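Local coordinates for universal stress protein MJ0577 (PDB 1MJH) that binds ATP together with manganese as a homodimer of the universal stress protein family and may act as an ATP-dependent molecular switch, at residues N133-L138 with V157-S162. Residues are numbered along the deposited sequence; the frame is centred on the assembly and turned at random.
Sequences NLKEIL and VKRKNS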
loop_
_atom_site.group_PDB
_atom_site.type_symbol
_atom_site.label_atom_id
_atom_site.label_comp_id
_atom_site.label_asym_id
_atom_site.label_seq_id
_atom_site.Cartn_x
_atom_site.Cartn_y
_atom_site.Cartn_z
ATOM N N ASN B 133 13.855 -12.390 0.488
ATOM C CA ASN B 133 12.642 -13.194 0.522
ATOM C C ASN B 133 12.751 -14.493 1.317
ATOM O O ASN B 133 12.548 -15.587 0.781
ATOM C CB ASN B 133 12.074 -13.379 -0.901
ATOM C CG ASN B 133 10.659 -13.920 -0.840
ATOM O OD1 ASN B 133 9.956 -13.847 0.177
ATOM N ND2 ASN B 133 10.196 -14.470 -1.972
ATOM N N LEU B 134 12.996 -14.320 2.617
ATOM C CA LEU B 134 12.991 -15.494 3.539
ATOM C C LEU B 134 11.564 -15.773 3.950
ATOM O O LEU B 134 10.761 -14.926 4.340
ATOM C CB LEU B 134 13.859 -15.087 4.719
ATOM C CG LEU B 134 14.283 -16.193 5.683
ATOM C CD1 LEU B 134 15.095 -17.230 4.902
ATOM C CD2 LEU B 134 15.127 -15.590 6.807
ATOM N N LYS B 135 11.151 -17.062 3.839
ATOM C CA LYS B 135 9.781 -17.433 4.140
ATOM C C LYS B 135 9.280 -16.983 5.490
ATOM O O LYS B 135 8.132 -16.510 5.586
ATOM C CB LYS B 135 9.663 -18.980 4.069
ATOM C CG LYS B 135 8.242 -19.487 4.339
ATOM C CD LYS B 135 7.291 -19.104 3.217
ATOM C CE LYS B 135 5.830 -19.061 3.626
ATOM N NZ LYS B 135 5.049 -20.231 3.136
ATOM N N GLU B 136 10.133 -17.025 6.542
ATOM C CA GLU B 136 9.660 -16.660 7.862
ATOM C C GLU B 136 9.468 -15.152 8.004
ATOM O O GLU B 136 8.826 -14.770 8.964
ATOM C CB GLU B 136 10.608 -17.144 8.986
ATOM C CG GLU B 136 11.991 -16.512 8.843
ATOM C CD GLU B 136 13.019 -17.059 9.816
ATOM O OE1 GLU B 136 12.737 -16.978 11.026
ATOM O OE2 GLU B 136 14.080 -17.535 9.358
ATOM N N ILE B 137 10.049 -14.363 7.100
ATOM C CA ILE B 137 9.928 -12.908 7.212
ATOM C C ILE B 137 8.626 -12.503 6.489
ATOM O O ILE B 137 8.446 -12.917 5.347
ATOM C CB ILE B 137 11.134 -12.206 6.569
ATOM C CG1 ILE B 137 12.453 -12.433 7.305
ATOM C CG2 ILE B 137 10.855 -10.693 6.394
ATOM C CD1 ILE B 137 12.529 -11.800 8.691
ATOM N N LEU B 138 7.751 -11.801 7.233
ATOM C CA LEU B 138 6.447 -11.467 6.642
ATOM C C LEU B 138 6.363 -10.080 6.016
ATOM O O LEU B 138 5.414 -9.836 5.245
ATOM C CB LEU B 138 5.302 -11.597 7.690
ATOM C CG LEU B 138 5.370 -12.966 8.411
ATOM C CD1 LEU B 138 4.212 -13.024 9.433
ATOM C CD2 LEU B 138 5.178 -14.127 7.431
ATOM N N VAL B 157 2.687 -4.744 -2.778
ATOM C CA VAL B 157 2.272 -5.876 -3.595
ATOM C C VAL B 157 2.930 -7.135 -3.010
ATOM O O VAL B 157 4.163 -7.151 -2.893
ATOM C CB VAL B 157 2.759 -5.674 -5.030
ATOM C CG1 VAL B 157 2.364 -6.859 -5.938
ATOM C CG2 VAL B 157 2.099 -4.426 -5.663
ATOM N N LYS B 158 2.132 -8.139 -2.689
ATOM C CA LYS B 158 2.747 -9.263 -1.935
ATOM C C LYS B 158 3.490 -10.235 -2.834
ATOM O O LYS B 158 3.251 -10.396 -4.030
ATOM C CB LYS B 158 1.651 -10.096 -1.209
ATOM C CG LYS B 158 0.766 -9.230 -0.288
ATOM C CD LYS B 158 1.523 -8.577 0.822
ATOM C CE LYS B 158 2.485 -9.404 1.687
ATOM N NZ LYS B 158 1.710 -10.443 2.502
ATOM N N ARG B 159 4.416 -10.944 -2.186
ATOM C CA ARG B 159 5.210 -11.964 -2.895
ATOM C C ARG B 159 4.327 -13.137 -3.315
ATOM O O ARG B 159 3.207 -13.252 -2.895
ATOM C CB ARG B 159 6.290 -12.481 -1.927
ATOM C CG ARG B 159 5.674 -13.104 -0.657
ATOM C CD ARG B 159 6.783 -13.648 0.266
ATOM N NE ARG B 159 6.207 -14.151 1.532
ATOM C CZ ARG B 159 6.983 -14.531 2.563
ATOM N NH1 ARG B 159 8.309 -14.428 2.519
ATOM N NH2 ARG B 159 6.448 -14.969 3.697
ATOM N N LYS B 160 4.898 -13.972 -4.202
ATOM C CA LYS B 160 4.106 -15.168 -4.598
ATOM C C LYS B 160 3.719 -15.989 -3.385
ATOM O O LYS B 160 4.427 -16.078 -2.410
ATOM C CB LYS B 160 4.972 -16.024 -5.542
ATOM C CG LYS B 160 5.118 -15.483 -6.943
ATOM C CD LYS B 160 6.120 -16.362 -7.734
ATOM C CE LYS B 160 6.484 -15.630 -9.020
ATOM N NZ LYS B 160 5.274 -15.160 -9.752
ATOM N N ASN B 161 2.599 -16.729 -3.543
ATOM C CA ASN B 161 2.107 -17.604 -2.481
ATOM C C ASN B 161 2.956 -18.885 -2.473
ATOM O O ASN B 161 3.432 -19.322 -3.532
ATOM C CB ASN B 161 0.654 -17.978 -2.733
ATOM C CG ASN B 161 -0.297 -16.808 -2.759
ATOM O OD1 ASN B 161 -1.137 -16.666 -3.661
ATOM N ND2 ASN B 161 -0.149 -15.976 -1.735
ATOM N N SER B 162 3.318 -19.338 -1.289
ATOM C CA SER B 162 4.333 -20.374 -1.085
ATOM C C SER B 162 5.379 -20.467 -2.192
ATOM O O SER B 162 5.978 -21.561 -2.426
ATOM C CB SER B 162 3.648 -21.695 -0.731
ATOM O OG SER B 162 2.718 -21.462 0.328
ATOM O OXT SER B 162 6.114 -19.440 -2.358
HETATM O O HOH W 1 7.339 -16.061 -2.197
HETATM O O HOH W 2 3.497 -11.597 4.380
#
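R159 sets CG between its backbone N and carbonyl carbon (chi1 60°) and then runs extended from CG to NE, reaching into the 133-138 loop, where N133 turns its CG anti to the backbone N (chi1 -166°) and offers its amide oxygen. R159 NH1 donates to N133 OD1 at 2.9 Å, almost in line with the amide C=O and in the guanidinium plane, although the two planes are 42° apart. The same NH1 donates to L134 O at 3.1 Å, again in its own plane but from above the carbonyl plane. The turn bond from I137 N reaches L134 O from the opposite face, at 2.9 Å, so this oxygen is gripped from both sides and the type I beta turn L134-I137 is tied to the arginine. R159 NH2 donates to K135 O at 3.0 Å, slightly tilted from the guanidinium plane, while the aliphatic part of K135 crosses at about a right angle, CD lying over one guanidinium face. L138 CD2 approaches NH2 obliquely at 4.0 Å. Water bridges N133 ND2 to K160 O, and another joins L138 O to K158 NZ, which also bonds to I147 O and S150 O of the second subunit. Through R159, the C-terminal tail after strand 154-157 meets the loop whose N133 N hydrogen-bonds a beta-phosphate oxygen of ATP, in the nucleotide site of this parallel alpha/beta universal stress protein fold.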